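Local coordinates for D-alanyl-lipoteichoic acid synthetase (Streptococcus pneumoniae, PDB 3BMA), which probably takes part in the D-alanylation of lipoteichoic acid during cell-wall biogenesis, as a membrane-associated member of the DltD family, at residues C[25-30]-C[124-129]; C[54-59]-C[355-360]; C[81-86]-C[276-281]; C[99-104]-C[366-371]; C[269-274]-C[390-395]. The protein carries 1 engineered substitution. One frame throughout, in Å; residues are numbered along the deposited sequence.

Interaction 1. Residues C[25-30]-C[124-129]; sequences SFKERS and YFNGDQ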
# COMPACT_ATOMS: atom_id res chain seq x y z
N SER C 25 16.94 29.07 0.56
CA SER C 25 18.27 28.52 0.87
C SER C 25 18.29 27.77 2.20
O SER C 25 19.08 26.85 2.39
CB SER C 25 19.34 29.61 0.84
OG SER C 25 19.18 30.54 1.90
N PHE C 26 17.39 28.15 3.10
CA PHE C 26 17.25 27.50 4.39
C PHE C 26 16.30 26.28 4.39
O PHE C 26 16.71 25.20 4.81
CB PHE C 26 16.82 28.50 5.47
CG PHE C 26 16.76 27.92 6.85
CD1 PHE C 26 17.92 27.79 7.61
CD2 PHE C 26 15.55 27.49 7.40
CE1 PHE C 26 17.87 27.25 8.88
CE2 PHE C 26 15.50 26.94 8.67
CZ PHE C 26 16.66 26.82 9.42
N LYS C 27 15.05 26.47 3.94
CA LYS C 27 14.03 25.42 4.06
C LYS C 27 14.12 24.32 2.99
O LYS C 27 13.75 23.17 3.24
CB LYS C 27 12.61 26.01 4.16
CG LYS C 27 12.00 26.52 2.87
CD LYS C 27 10.53 26.86 3.06
CE LYS C 27 9.82 27.07 1.73
NZ LYS C 27 10.32 28.26 0.97
N GLU C 28 14.59 24.67 1.80
CA GLU C 28 14.67 23.71 0.71
C GLU C 28 15.84 22.75 0.84
O GLU C 28 16.93 23.12 1.29
CB GLU C 28 14.69 24.40 -0.66
CG GLU C 28 13.39 24.31 -1.46
CD GLU C 28 12.24 25.11 -0.88
OE1 GLU C 28 11.12 24.57 -0.80
OE2 GLU C 28 12.46 26.29 -0.51
N ARG C 29 15.57 21.51 0.46
CA ARG C 29 16.54 20.43 0.51
C ARG C 29 17.65 20.61 -0.53
O ARG C 29 18.83 20.52 -0.21
CB ARG C 29 15.82 19.11 0.25
CG ARG C 29 16.66 17.87 0.34
CD ARG C 29 15.84 16.67 -0.06
NE ARG C 29 16.31 15.46 0.60
CZ ARG C 29 15.88 15.03 1.78
NH1 ARG C 29 16.38 13.92 2.28
NH2 ARG C 29 14.95 15.70 2.46
N SER C 30 17.24 20.88 -1.77
CA SER C 30 18.13 20.91 -2.93
C SER C 30 19.41 21.73 -2.81
O SER C 30 20.50 21.17 -2.93
CB SER C 30 17.37 21.32 -4.19
OG SER C 30 18.18 21.18 -5.35
N TYR C 124 9.69 28.59 7.65
CA TYR C 124 10.90 27.80 7.41
C TYR C 124 10.68 26.29 7.55
O TYR C 124 11.58 25.49 7.29
CB TYR C 124 12.06 28.28 8.30
CG TYR C 124 12.14 29.79 8.46
CD1 TYR C 124 12.22 30.64 7.35
CD2 TYR C 124 12.17 30.38 9.73
CE1 TYR C 124 12.29 32.02 7.49
CE2 TYR C 124 12.25 31.76 9.88
CZ TYR C 124 12.30 32.57 8.76
OH TYR C 124 12.38 33.94 8.91
N PHE C 125 9.48 25.90 7.97
CA PHE C 125 9.10 24.50 8.07
C PHE C 125 8.24 24.11 6.87
O PHE C 125 7.14 24.66 6.68
CB PHE C 125 8.36 24.25 9.39
CG PHE C 125 8.04 22.80 9.66
CD1 PHE C 125 9.02 21.94 10.12
CD2 PHE C 125 6.75 22.32 9.49
CE1 PHE C 125 8.73 20.60 10.38
CE2 PHE C 125 6.45 20.99 9.75
CZ PHE C 125 7.44 20.13 10.20
N ASN C 126 8.74 23.20 6.04
CA ASN C 126 7.95 22.67 4.92
C ASN C 126 7.55 21.21 5.16
O ASN C 126 7.90 20.63 6.19
CB ASN C 126 8.69 22.85 3.58
CG ASN C 126 10.01 22.09 3.50
OD1 ASN C 126 10.32 21.25 4.34
ND2 ASN C 126 10.78 22.37 2.46
N GLY C 127 6.82 20.63 4.20
CA GLY C 127 6.40 19.23 4.26
C GLY C 127 7.51 18.21 4.09
O GLY C 127 7.38 17.07 4.54
N ASP C 128 8.60 18.62 3.45
CA ASP C 128 9.77 17.77 3.30
C ASP C 128 10.46 17.57 4.65
O ASP C 128 10.98 16.49 4.92
CB ASP C 128 10.74 18.34 2.26
CG ASP C 128 11.96 17.46 2.03
OD1 ASP C 128 11.84 16.21 2.07
OD2 ASP C 128 13.04 18.02 1.79
N GLN C 129 10.42 18.59 5.51
CA GLN C 129 10.95 18.51 6.87
C GLN C 129 10.08 17.63 7.78
O GLN C 129 10.61 16.93 8.64
CB GLN C 129 11.08 19.89 7.49
CG GLN C 129 12.30 20.66 7.04
CD GLN C 129 12.27 22.11 7.44
OE1 GLN C 129 11.80 22.46 8.52
NE2 GLN C 129 12.78 22.98 6.56
O HOH W 1 12.71 20.55 0.51

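Interaction 2. Residues C[54-59]-C[355-360]; sequences RFDGAH and LGWLAF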
# COMPACT_ATOMS: atom_id res chain seq x y z
N ARG C 54 23.27 40.70 7.57
CA ARG C 54 23.99 41.94 7.27
C ARG C 54 25.48 41.69 7.06
O ARG C 54 26.17 41.16 7.93
CB ARG C 54 23.76 43.01 8.35
CG ARG C 54 22.39 43.69 8.31
CD ARG C 54 22.30 44.80 7.24
NE ARG C 54 21.74 44.31 5.97
CZ ARG C 54 22.43 44.15 4.84
NH1 ARG C 54 21.81 43.70 3.76
NH2 ARG C 54 23.72 44.44 4.79
N PHE C 55 25.96 42.08 5.88
CA PHE C 55 27.32 41.83 5.45
C PHE C 55 28.19 43.07 5.58
O PHE C 55 27.73 44.20 5.38
CB PHE C 55 27.33 41.38 3.99
CG PHE C 55 26.78 39.99 3.76
CD1 PHE C 55 25.41 39.74 3.82
CD2 PHE C 55 27.64 38.94 3.44
CE1 PHE C 55 24.90 38.47 3.58
CE2 PHE C 55 27.14 37.66 3.20
CZ PHE C 55 25.77 37.42 3.28
N ASP C 56 29.46 42.85 5.92
CA ASP C 56 30.49 43.89 5.86
C ASP C 56 31.81 43.29 5.36
O ASP C 56 31.83 42.16 4.87
CB ASP C 56 30.65 44.65 7.19
CG ASP C 56 30.92 43.74 8.38
OD1 ASP C 56 30.06 43.66 9.27
OD2 ASP C 56 32.00 43.10 8.43
N GLY C 57 32.91 44.03 5.50
CA GLY C 57 34.22 43.60 5.03
C GLY C 57 34.84 42.47 5.84
O GLY C 57 35.72 41.76 5.34
N ALA C 58 34.38 42.30 7.07
CA ALA C 58 34.90 41.28 7.97
C ALA C 58 33.99 40.07 8.13
O ALA C 58 34.32 39.13 8.85
CB ALA C 58 35.22 41.90 9.32
N HIS C 59 32.84 40.10 7.45
CA HIS C 59 31.86 39.00 7.42
C HIS C 59 32.53 37.69 6.97
O HIS C 59 33.32 37.71 6.02
CB HIS C 59 30.72 39.36 6.47
CG HIS C 59 29.49 38.52 6.63
ND1 HIS C 59 29.36 37.27 6.06
CD2 HIS C 59 28.33 38.74 7.29
CE1 HIS C 59 28.19 36.76 6.37
NE2 HIS C 59 27.54 37.64 7.11
N LEU C 355 33.91 44.80 13.69
CA LEU C 355 35.05 44.30 14.46
C LEU C 355 34.70 43.03 15.25
O LEU C 355 35.58 42.24 15.57
CB LEU C 355 35.60 45.39 15.39
CG LEU C 355 36.81 46.24 14.97
CD1 LEU C 355 36.66 46.88 13.59
CD2 LEU C 355 37.10 47.31 16.02
N GLY C 356 33.41 42.85 15.53
CA GLY C 356 32.91 41.63 16.18
C GLY C 356 33.03 40.39 15.31
O GLY C 356 33.13 39.28 15.83
N TRP C 357 33.03 40.59 13.99
CA TRP C 357 33.29 39.51 13.04
C TRP C 357 34.74 39.05 13.07
O TRP C 357 35.04 37.89 12.77
CB TRP C 357 32.93 39.94 11.62
CG TRP C 357 31.46 39.86 11.24
CD1 TRP C 357 30.77 40.79 10.52
CD2 TRP C 357 30.53 38.79 11.51
NE1 TRP C 357 29.47 40.39 10.35
CE2 TRP C 357 29.29 39.17 10.94
CE3 TRP C 357 30.62 37.57 12.19
CZ2 TRP C 357 28.15 38.36 11.03
CZ3 TRP C 357 29.48 36.77 12.27
CH2 TRP C 357 28.27 37.17 11.69
N LEU C 358 35.64 39.98 13.41
CA LEU C 358 37.07 39.69 13.46
C LEU C 358 37.44 38.86 14.68
O LEU C 358 38.32 38.00 14.60
CB LEU C 358 37.88 40.99 13.42
CG LEU C 358 37.89 41.71 12.07
CD1 LEU C 358 38.65 43.01 12.19
CD2 LEU C 358 38.51 40.83 10.97
N ALA C 359 36.76 39.13 15.79
CA ALA C 359 36.88 38.32 17.00
C ALA C 359 36.28 36.93 16.78
O ALA C 359 36.83 35.93 17.23
CB ALA C 359 36.20 39.01 18.17
N PHE C 360 35.15 36.91 16.07
CA PHE C 360 34.46 35.70 15.62
C PHE C 360 35.42 34.83 14.80
O PHE C 360 35.58 33.64 15.09
CB PHE C 360 33.22 36.11 14.81
CG PHE C 360 32.47 34.97 14.15
CD1 PHE C 360 31.42 34.34 14.80
CD2 PHE C 360 32.78 34.57 12.85
CE1 PHE C 360 30.70 33.31 14.19
CE2 PHE C 360 32.08 33.53 12.23
CZ PHE C 360 31.04 32.90 12.90
O HOH W 2 34.23 36.58 10.47

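Interaction 3. Residues C[81-86]-C[276-281]; sequences AASLNQ and NDLQLV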
# COMPACT_ATOMS: atom_id res chain seq x y z
N ALA C 81 14.34 32.32 13.38
CA ALA C 81 14.69 30.90 13.39
C ALA C 81 15.57 30.60 14.60
O ALA C 81 16.61 31.23 14.81
CB ALA C 81 15.39 30.49 12.10
N ALA C 82 15.13 29.63 15.41
CA ALA C 82 15.87 29.18 16.58
C ALA C 82 16.07 27.67 16.49
O ALA C 82 16.04 27.12 15.39
CB ALA C 82 15.13 29.56 17.85
N SER C 83 16.24 27.01 17.63
CA SER C 83 16.67 25.61 17.67
C SER C 83 15.67 24.59 17.11
O SER C 83 16.09 23.60 16.52
CB SER C 83 17.12 25.21 19.08
OG SER C 83 18.21 26.00 19.51
N LEU C 84 14.37 24.84 17.31
CA LEU C 84 13.34 23.95 16.76
C LEU C 84 13.37 23.97 15.23
O LEU C 84 13.38 22.91 14.60
CB LEU C 84 11.94 24.30 17.29
CG LEU C 84 10.87 23.21 17.15
CD1 LEU C 84 11.15 21.98 18.00
CD2 LEU C 84 9.49 23.74 17.48
N ASN C 85 13.42 25.16 14.63
CA ASN C 85 13.61 25.30 13.19
C ASN C 85 14.86 24.60 12.68
O ASN C 85 14.81 23.86 11.69
CB ASN C 85 13.64 26.77 12.77
CG ASN C 85 12.28 27.29 12.33
OD1 ASN C 85 11.56 26.63 11.58
ND2 ASN C 85 11.93 28.48 12.78
N GLN C 86 15.98 24.83 13.36
CA GLN C 86 17.27 24.26 12.95
C GLN C 86 17.23 22.74 13.00
O GLN C 86 17.67 22.09 12.06
CB GLN C 86 18.43 24.80 13.80
CG GLN C 86 18.72 26.31 13.67
CD GLN C 86 19.20 26.76 12.29
OE1 GLN C 86 19.46 25.94 11.41
NE2 GLN C 86 19.32 28.06 12.11
N ASN C 276 14.89 23.50 26.16
CA ASN C 276 14.51 22.15 25.74
C ASN C 276 14.65 21.98 24.23
O ASN C 276 14.93 20.88 23.76
CB ASN C 276 13.09 21.79 26.17
CG ASN C 276 12.83 22.01 27.65
OD1 ASN C 276 11.73 22.41 28.03
ND2 ASN C 276 13.82 21.71 28.50
N ASP C 277 14.44 23.06 23.47
CA ASP C 277 14.59 23.03 22.01
C ASP C 277 16.06 22.86 21.63
O ASP C 277 16.37 22.20 20.64
CB ASP C 277 14.05 24.31 21.35
CG ASP C 277 12.52 24.41 21.40
OD1 ASP C 277 11.85 23.45 21.82
OD2 ASP C 277 12.00 25.48 21.01
N LEU C 278 16.94 23.48 22.42
CA LEU C 278 18.40 23.36 22.23
C LEU C 278 18.87 21.92 22.41
O LEU C 278 19.75 21.46 21.68
CB LEU C 278 19.16 24.30 23.19
CG LEU C 278 20.69 24.25 23.26
CD1 LEU C 278 21.34 24.76 21.97
CD2 LEU C 278 21.19 25.03 24.47
N GLN C 279 18.25 21.21 23.34
CA GLN C 279 18.54 19.80 23.58
C GLN C 279 18.24 18.88 22.39
O GLN C 279 18.83 17.82 22.27
CB GLN C 279 17.82 19.33 24.85
CG GLN C 279 18.31 18.00 25.43
CD GLN C 279 19.81 17.95 25.69
OE1 GLN C 279 20.44 18.96 26.00
NE2 GLN C 279 20.38 16.76 25.56
N LEU C 280 17.33 19.30 21.51
CA LEU C 280 17.06 18.57 20.27
C LEU C 280 18.25 18.63 19.33
O LEU C 280 18.68 17.61 18.79
CB LEU C 280 15.82 19.12 19.56
CG LEU C 280 14.47 18.82 20.21
CD1 LEU C 280 13.39 19.61 19.53
CD2 LEU C 280 14.17 17.34 20.11
N VAL C 281 18.77 19.84 19.14
CA VAL C 281 19.94 20.09 18.32
C VAL C 281 21.17 19.31 18.83
O VAL C 281 21.81 18.60 18.05
CB VAL C 281 20.22 21.62 18.25
CG1 VAL C 281 21.64 21.92 17.77
CG2 VAL C 281 19.20 22.30 17.35
O HOH W 3 13.08 27.08 19.12

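Interaction 4. Residues C[99-104]-C[366-371]; sequences NKQVVY and PFLSNP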
# COMPACT_ATOMS: atom_id res chain seq x y z
N ASN C 99 29.85 13.25 10.81
CA ASN C 99 31.29 13.44 11.08
C ASN C 99 31.86 14.77 10.57
O ASN C 99 32.96 14.80 10.00
CB ASN C 99 32.14 12.27 10.54
CG ASN C 99 31.57 10.91 10.89
OD1 ASN C 99 31.17 10.16 10.00
ND2 ASN C 99 31.55 10.57 12.18
N LYS C 100 31.13 15.85 10.79
CA LYS C 100 31.52 17.14 10.23
C LYS C 100 31.57 18.29 11.23
O LYS C 100 31.04 18.19 12.33
CB LYS C 100 30.65 17.48 9.01
CG LYS C 100 31.40 17.29 7.70
CD LYS C 100 30.60 16.50 6.69
CE LYS C 100 31.50 16.05 5.55
NZ LYS C 100 30.82 15.09 4.65
N GLN C 101 32.23 19.38 10.84
CA GLN C 101 32.27 20.57 11.67
C GLN C 101 31.17 21.54 11.28
O GLN C 101 30.90 21.73 10.09
CB GLN C 101 33.64 21.25 11.58
CG GLN C 101 34.77 20.51 12.28
CD GLN C 101 36.08 21.28 12.25
OE1 GLN C 101 36.47 21.83 11.22
NE2 GLN C 101 36.76 21.32 13.39
N VAL C 102 30.52 22.14 12.28
CA VAL C 102 29.53 23.20 12.05
C VAL C 102 29.77 24.43 12.96
O VAL C 102 30.52 24.36 13.94
CB VAL C 102 28.05 22.71 12.21
CG1 VAL C 102 27.77 21.43 11.41
CG2 VAL C 102 27.68 22.51 13.67
N VAL C 103 29.13 25.55 12.61
CA VAL C 103 29.06 26.74 13.47
C VAL C 103 27.61 26.91 13.90
O VAL C 103 26.70 26.93 13.07
CB VAL C 103 29.54 28.02 12.72
CG1 VAL C 103 29.29 29.27 13.57
CG2 VAL C 103 31.00 27.91 12.37
N TYR C 104 27.39 27.01 15.21
CA TYR C 104 26.04 27.18 15.74
C TYR C 104 25.97 28.37 16.69
O TYR C 104 26.51 28.32 17.79
CB TYR C 104 25.59 25.89 16.45
CG TYR C 104 24.10 25.82 16.69
CD1 TYR C 104 23.25 25.30 15.71
CD2 TYR C 104 23.54 26.26 17.88
CE1 TYR C 104 21.88 25.23 15.91
CE2 TYR C 104 22.17 26.19 18.09
CZ TYR C 104 21.35 25.67 17.10
OH TYR C 104 20.00 25.61 17.30
N PRO C 366 40.63 29.20 12.87
CA PRO C 366 41.58 28.14 13.24
C PRO C 366 40.93 26.79 13.55
O PRO C 366 41.55 25.75 13.33
CB PRO C 366 42.23 28.69 14.52
CG PRO C 366 42.02 30.15 14.45
CD PRO C 366 40.67 30.30 13.84
N PHE C 367 39.70 26.82 14.06
CA PHE C 367 38.92 25.61 14.34
C PHE C 367 38.53 24.87 13.06
O PHE C 367 38.69 23.65 12.97
CB PHE C 367 37.67 25.97 15.16
CG PHE C 367 36.72 24.83 15.38
CD1 PHE C 367 37.03 23.81 16.27
CD2 PHE C 367 35.50 24.78 14.71
CE1 PHE C 367 36.14 22.75 16.48
CE2 PHE C 367 34.61 23.73 14.91
CZ PHE C 367 34.93 22.72 15.80
N LEU C 368 38.03 25.61 12.07
CA LEU C 368 37.58 25.02 10.81
C LEU C 368 38.72 24.70 9.85
O LEU C 368 38.61 23.76 9.05
CB LEU C 368 36.54 25.91 10.12
CG LEU C 368 35.20 26.21 10.80
CD1 LEU C 368 34.37 27.11 9.91
CD2 LEU C 368 34.42 24.95 11.14
N SER C 369 39.81 25.47 9.91
CA SER C 369 40.99 25.24 9.07
C SER C 369 41.75 23.98 9.46
O SER C 369 42.44 23.38 8.62
CB SER C 369 41.95 26.43 9.11
OG SER C 369 41.29 27.62 8.72
N ASN C 370 41.62 23.58 10.72
CA ASN C 370 42.22 22.36 11.24
C ASN C 370 41.15 21.42 11.76
O ASN C 370 40.91 21.37 12.97
CB ASN C 370 43.22 22.70 12.36
CG ASN C 370 44.29 23.66 11.91
OD1 ASN C 370 45.28 23.26 11.28
ND2 ASN C 370 44.12 24.94 12.25
N PRO C 371 40.50 20.66 10.86
CA PRO C 371 39.34 19.84 11.23
C PRO C 371 39.72 18.66 12.11
O PRO C 371 40.59 17.86 11.75
CB PRO C 371 38.80 19.35 9.87
CG PRO C 371 39.50 20.17 8.84
CD PRO C 371 40.82 20.50 9.43

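Interaction 5. Residues C[269-274]-C[390-395]; sequences YLKSPE and TYDGDV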
# COMPACT_ATOMS: atom_id res chain seq x y z
N TYR C 269 16.10 35.89 30.87
CA TYR C 269 16.25 34.81 29.90
C TYR C 269 16.55 33.48 30.57
O TYR C 269 17.00 32.54 29.91
CB TYR C 269 17.32 35.15 28.85
CG TYR C 269 17.08 36.43 28.09
CD1 TYR C 269 18.13 37.33 27.87
CD2 TYR C 269 15.82 36.76 27.59
CE1 TYR C 269 17.93 38.51 27.18
CE2 TYR C 269 15.61 37.94 26.90
CZ TYR C 269 16.67 38.81 26.69
OH TYR C 269 16.46 39.98 26.00
N LEU C 270 16.30 33.40 31.87
CA LEU C 270 16.62 32.20 32.62
C LEU C 270 15.57 31.12 32.43
O LEU C 270 15.86 29.93 32.56
CB LEU C 270 16.79 32.52 34.11
CG LEU C 270 18.13 33.12 34.55
CD1 LEU C 270 18.01 33.74 35.94
CD2 LEU C 270 19.24 32.07 34.52
N LYS C 271 14.34 31.55 32.13
CA LYS C 271 13.23 30.62 31.96
C LYS C 271 12.77 30.63 30.51
O LYS C 271 12.39 31.68 29.99
CB LYS C 271 12.07 31.00 32.89
CG LYS C 271 12.40 30.88 34.38
CD LYS C 271 11.20 31.29 35.23
CE LYS C 271 11.34 30.81 36.67
NZ LYS C 271 10.08 30.99 37.43
N SER C 272 12.84 29.47 29.87
CA SER C 272 12.53 29.35 28.44
C SER C 272 12.30 27.91 27.99
O SER C 272 12.97 26.99 28.47
CB SER C 272 13.67 29.93 27.60
OG SER C 272 13.20 30.23 26.29
N PRO C 273 11.35 27.71 27.04
CA PRO C 273 11.25 26.43 26.32
C PRO C 273 12.40 26.21 25.33
O PRO C 273 12.63 25.08 24.89
CB PRO C 273 9.91 26.56 25.58
CG PRO C 273 9.70 28.02 25.42
CD PRO C 273 10.29 28.65 26.64
N GLU C 274 13.12 27.28 25.00
CA GLU C 274 14.30 27.24 24.12
C GLU C 274 15.46 26.40 24.68
O GLU C 274 16.31 25.92 23.92
CB GLU C 274 14.75 28.67 23.78
CG GLU C 274 15.92 28.82 22.80
CD GLU C 274 15.60 28.40 21.38
OE1 GLU C 274 14.43 28.49 20.96
OE2 GLU C 274 16.54 27.99 20.67
N THR C 390 12.75 25.96 33.39
CA THR C 390 12.41 27.06 34.30
C THR C 390 13.39 27.21 35.48
O THR C 390 13.08 27.90 36.45
CB THR C 390 10.98 26.89 34.85
OG1 THR C 390 10.86 25.61 35.49
CG2 THR C 390 9.95 26.99 33.73
N TYR C 391 14.56 26.58 35.38
CA TYR C 391 15.54 26.55 36.48
C TYR C 391 16.24 27.89 36.72
O TYR C 391 16.90 28.44 35.83
CB TYR C 391 16.57 25.44 36.26
CG TYR C 391 17.44 25.18 37.47
CD1 TYR C 391 16.93 24.55 38.61
CD2 TYR C 391 18.79 25.57 37.48
CE1 TYR C 391 17.73 24.32 39.72
CE2 TYR C 391 19.59 25.34 38.58
CZ TYR C 391 19.06 24.71 39.70
OH TYR C 391 19.85 24.47 40.80
N ASP C 392 16.10 28.39 37.95
CA ASP C 392 16.58 29.71 38.37
C ASP C 392 17.98 29.69 38.96
O ASP C 392 18.85 30.48 38.55
CB ASP C 392 15.66 30.28 39.45
CG ASP C 392 14.32 30.70 38.92
OD1 ASP C 392 14.27 31.66 38.13
OD2 ASP C 392 13.31 30.08 39.33
N GLY C 393 18.19 28.80 39.93
CA GLY C 393 19.30 28.91 40.88
C GLY C 393 20.68 28.52 40.42
O GLY C 393 21.01 28.63 39.23
N ASP C 394 21.49 28.07 41.38
CA ASP C 394 22.87 27.67 41.13
C ASP C 394 22.90 26.45 40.22
O ASP C 394 22.29 25.42 40.51
CB ASP C 394 23.58 27.37 42.46
CG ASP C 394 25.08 27.20 42.30
OD1 ASP C 394 25.66 27.76 41.34
OD2 ASP C 394 25.69 26.50 43.14
N VAL C 395 23.62 26.59 39.10
CA VAL C 395 23.61 25.60 38.03
C VAL C 395 24.41 24.33 38.37
O VAL C 395 24.22 23.28 37.75
CB VAL C 395 24.05 26.25 36.68
CG1 VAL C 395 25.57 26.16 36.46
CG2 VAL C 395 23.30 25.63 35.52

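Interaction 1. Residues C[25-30]-C[124-129]
Where the chain turns from helix 23-27 into helix 29-36 it runs past the loop entering helix 127-136, with CA of Lys-27 5.2 Å from CA of Tyr-124 and a looser approach at Arg-29 and Asp-128. Phe-26 holds CG anti to its backbone N (chi1 -175°), which sets CD2 of Phe-26 3.7 Å from CB of Tyr-124, with CE2 equally near. The side chains cross at about a right angle, and the Tyr-124 ring leads away to hydrogen-bond Gly-79 O through its OH. Lys-27 lays CB against the carbonyl oxygen of Tyr-124, then carries its ammonium off to Asp-24, with a weaker salt bridge to Glu-28. The surrounding fold is the alpha/beta architecture of the SGNH-hydrolase clan, and Phe-26 also touches Leu-76 on strand 72-76 of its parallel sheet. Asn-126 is the N-cap of helix 127-136: with CG between backbone N and carbonyl carbon (chi1 63°), it accepts Gln-129 N on OD1 at 2.9 Å, in the carbonyl plane. The Gln-129 amide reaches back, NE2 donating to Tyr-124 O at 2.9 Å and weakly to Lys-27 O at 3.5 Å; Lys-27 O also receives Gln-92 NE2. Arg-29, extended from CG to NE, brings NH2 to OD2 of Asp-128 at 3.1 Å in a salt bridge. The oxygen lies in the guanidinium plane and uses its syn lone pair, although the carboxylate is turned 53° from that plane. One water takes protons from Arg-29 N and Asn-126 ND2 and gives one to Asp-128 OD2 at 2.9 Å; Gln-92 NE2 is a further donor to this oxygen.

Interaction 2. Residues C[54-59]-C[355-360]
Aromatic packing centres on the indole of Trp-357, which projects from helix 355-369 into the loop ahead of helix 60-66. CA of His-59 sits over one face in a CH-pi contact, 3.9 Å from the centroid of the five-membered ring. The imidazole runs alongside the indole, its CD2 3.7 Å from NE1 of Trp-357, with the ring planes at 66°. Phe-55 CD2 lies over the centre of one imidazole face, while CZ3 of Trp-357 lies over the centre of the Phe-360 ring. Apolar contact is added by CB of Ala-58, 3.8 Å from both CB of Trp-357 and CD2 of Leu-358.

Polar groups meet the indole rim. OD1 of Asp-56 lies at the indole edge, 3.2 Å from CD1 of Trp-357; it is 3.5 Å from NE1 of Trp-357, at an angle too poor for a hydrogen bond. OD2 of Asp-56 takes Ala-58 N at 2.9 Å on its anti lone pair, an Asx turn that shapes the loop. A water donates to Ala-58 O and to Trp-357 O, joining the two backbones.

Two further bonds occupy OD1 of Asp-56, a salt bridge to Lys-347 and a hydrogen bond from Trp-354 N, so this buried carboxylate is probably ionised. His-59 caps helix 60-66 by ND1 to Ala-61 N and makes a weak NE2 bond to Trp-52 O, consistent with a neutral ring protonated on NE2.

Interaction 3. Residues C[81-86]-C[276-281]
Two helices of the alpha/beta fold meet here, the first turn of helix 83-90 lying against the N-terminal half of helix 274-287 in the core; Ala-82 is the N-cap of the former. Leu-84 carries much of the packing. Its CB stands 3.9 Å from OD2 of Asp-277, at the carboxylate end of that side chain. CG is anti to the backbone N (chi1 -162°), which sends the branch along Leu-280, the two leucines lying side by side and pointing the same way. At the tip, CD1 of Leu-84 meets CD1 of Leu-280 at 3.6 Å, and it also comes within 4.2 Å of OD1 of Asp-277. Phe-121 and Arg-149 line other parts of the same leucine.

Asp-277 is buried but well supplied with partners: OD1 hydrogen-bonds Tyr-145 OH, and OD2 forms a salt bridge with Arg-149. A water that accepts from Leu-84 N lies 2.7 Å from OD2 of Asp-277, to which it probably donates, tying the carboxylate to the start of helix 83-90. The Arg-149 charge, and perhaps the nearby N-terminal end of helix 83-90, would help to keep the acid ionised.

Ser-83 comes nearest to the other helix through its backbone and CB, with its CA 5.4 Å from CA of Leu-278. CB rests on Asp-277 O at 3.5 Å. OG, anti to the carbonyl carbon, skirts CA of Leu-278 on its way to Tyr-104 and Glu-274. CG2 of Val-281 lies 3.5 Å from the carbonyl oxygen of Ser-83.

Interaction 4. Residues C[99-104]-C[366-371]
One face of the Phe-367 ring receives the amide nitrogen of Gln-101, NE2 lying 3.3 Å above the ring plane and displaced toward the rim near CZ. The amide and ring planes are inclined at 34°, and the two side chains approach tip to tip. At the ring edge, near its plane, is Val-102 O, a looser neighbour, while Asn-291 and Ile-293 of strand 291-296 also touch the ring. The same NE2 donates to the backbone oxygen of Phe-367 at 3.1 Å, with an N-H...O angle of 146°. That donor stands above the carbonyl plane, 48° out of it, so the bond is not on a lone pair.

The contact joins the start of strand 101-105, central in the five-stranded parallel sheet of this SGNH-like fold, to the C-terminal turn of helix 355-369. Gln-101 spans the gap by holding CG anti to the carbonyl carbon and extending beyond it. Its OE1 packs 3.4 Å from CA of Leu-368 and 3.5 Å from CA of Pro-371, and accepts from Arg-42 NH2. Arg-42 also reaches Leu-368 O through NH1, so one guanidinium bridges strand and helix end. CD2 of Leu-368 packs on CB of Gln-101 at 3.8 Å, and its CD1 touches CG2 of Val-103. Past the helix, Asn-370 ND2 folds back onto Pro-366 O at 2.9 Å, nearly straight and on a lone pair.

Interaction 5. Residues C[269-274]-C[390-395]
Lys-271 and Asp-392 make the side-chain contact between two surface loops at the edge of the alpha/beta fold, SGNH-like by family, one leading into helix 274-287 and the other following helix 386-389. The lysine is extended beyond CG and passes across the Thr-390 carbonyl, CE lying 3.4 Å from Thr-390 O. Its CE also lies 3.4 Å from OD1 of Asp-392, so the methylene rather than the ammonium touches the carboxylate. NZ is 3.9 Å from OD2 of Asp-392, a long salt bridge and probably a modest attraction at this solvent-facing site. CD1 of Leu-270 comes loosely up to Asp-392 O.

Behind this pair the backbones run close, with CA of Lys-271 4.3 Å from CA of Thr-390. Lys-320 NZ hydrogen-bonds both Leu-270 O and Tyr-391 O, so one ammonium serves two neighbouring carbonyls of the two loops. Ser-272 and Ala-389 share a backbone hydrogen bond, and Thr-390 OG1 turns back to Lys-386 O. Beyond them Tyr-391 OH donates to Asp-394 O at 2.6 Å, a length made less certain by the poor order of Asp-394. Ser-272 OG caps the coming helix, accepting Glu-274 N at 3.2 Å with an N-H...O angle of 155°.

How the interactions relate
Interactions 1, 3 and 5 follow one another through helix 83-90 and helix 274-287. Phe-26 CE1 of interaction 1 lies 3.3 Å from Gln-86 OE1 of interaction 3, whose Ser-83 OG in turn is 2.9 Å from Glu-274 OE2 of interaction 5, a probable hydrogen bond. Ser-83 OG is also 2.9 Å from Tyr-104 OH, which brings in interaction 4 and its central strand. Interactions 2 and 4 share helix 355-369, with centres about 18 Å apart, and touch where Phe-360 packs on Val-103. A bound glycerol, probably from the crystallisation liquor, lies about 4 Å from the Leu-358 side chain of interaction 2.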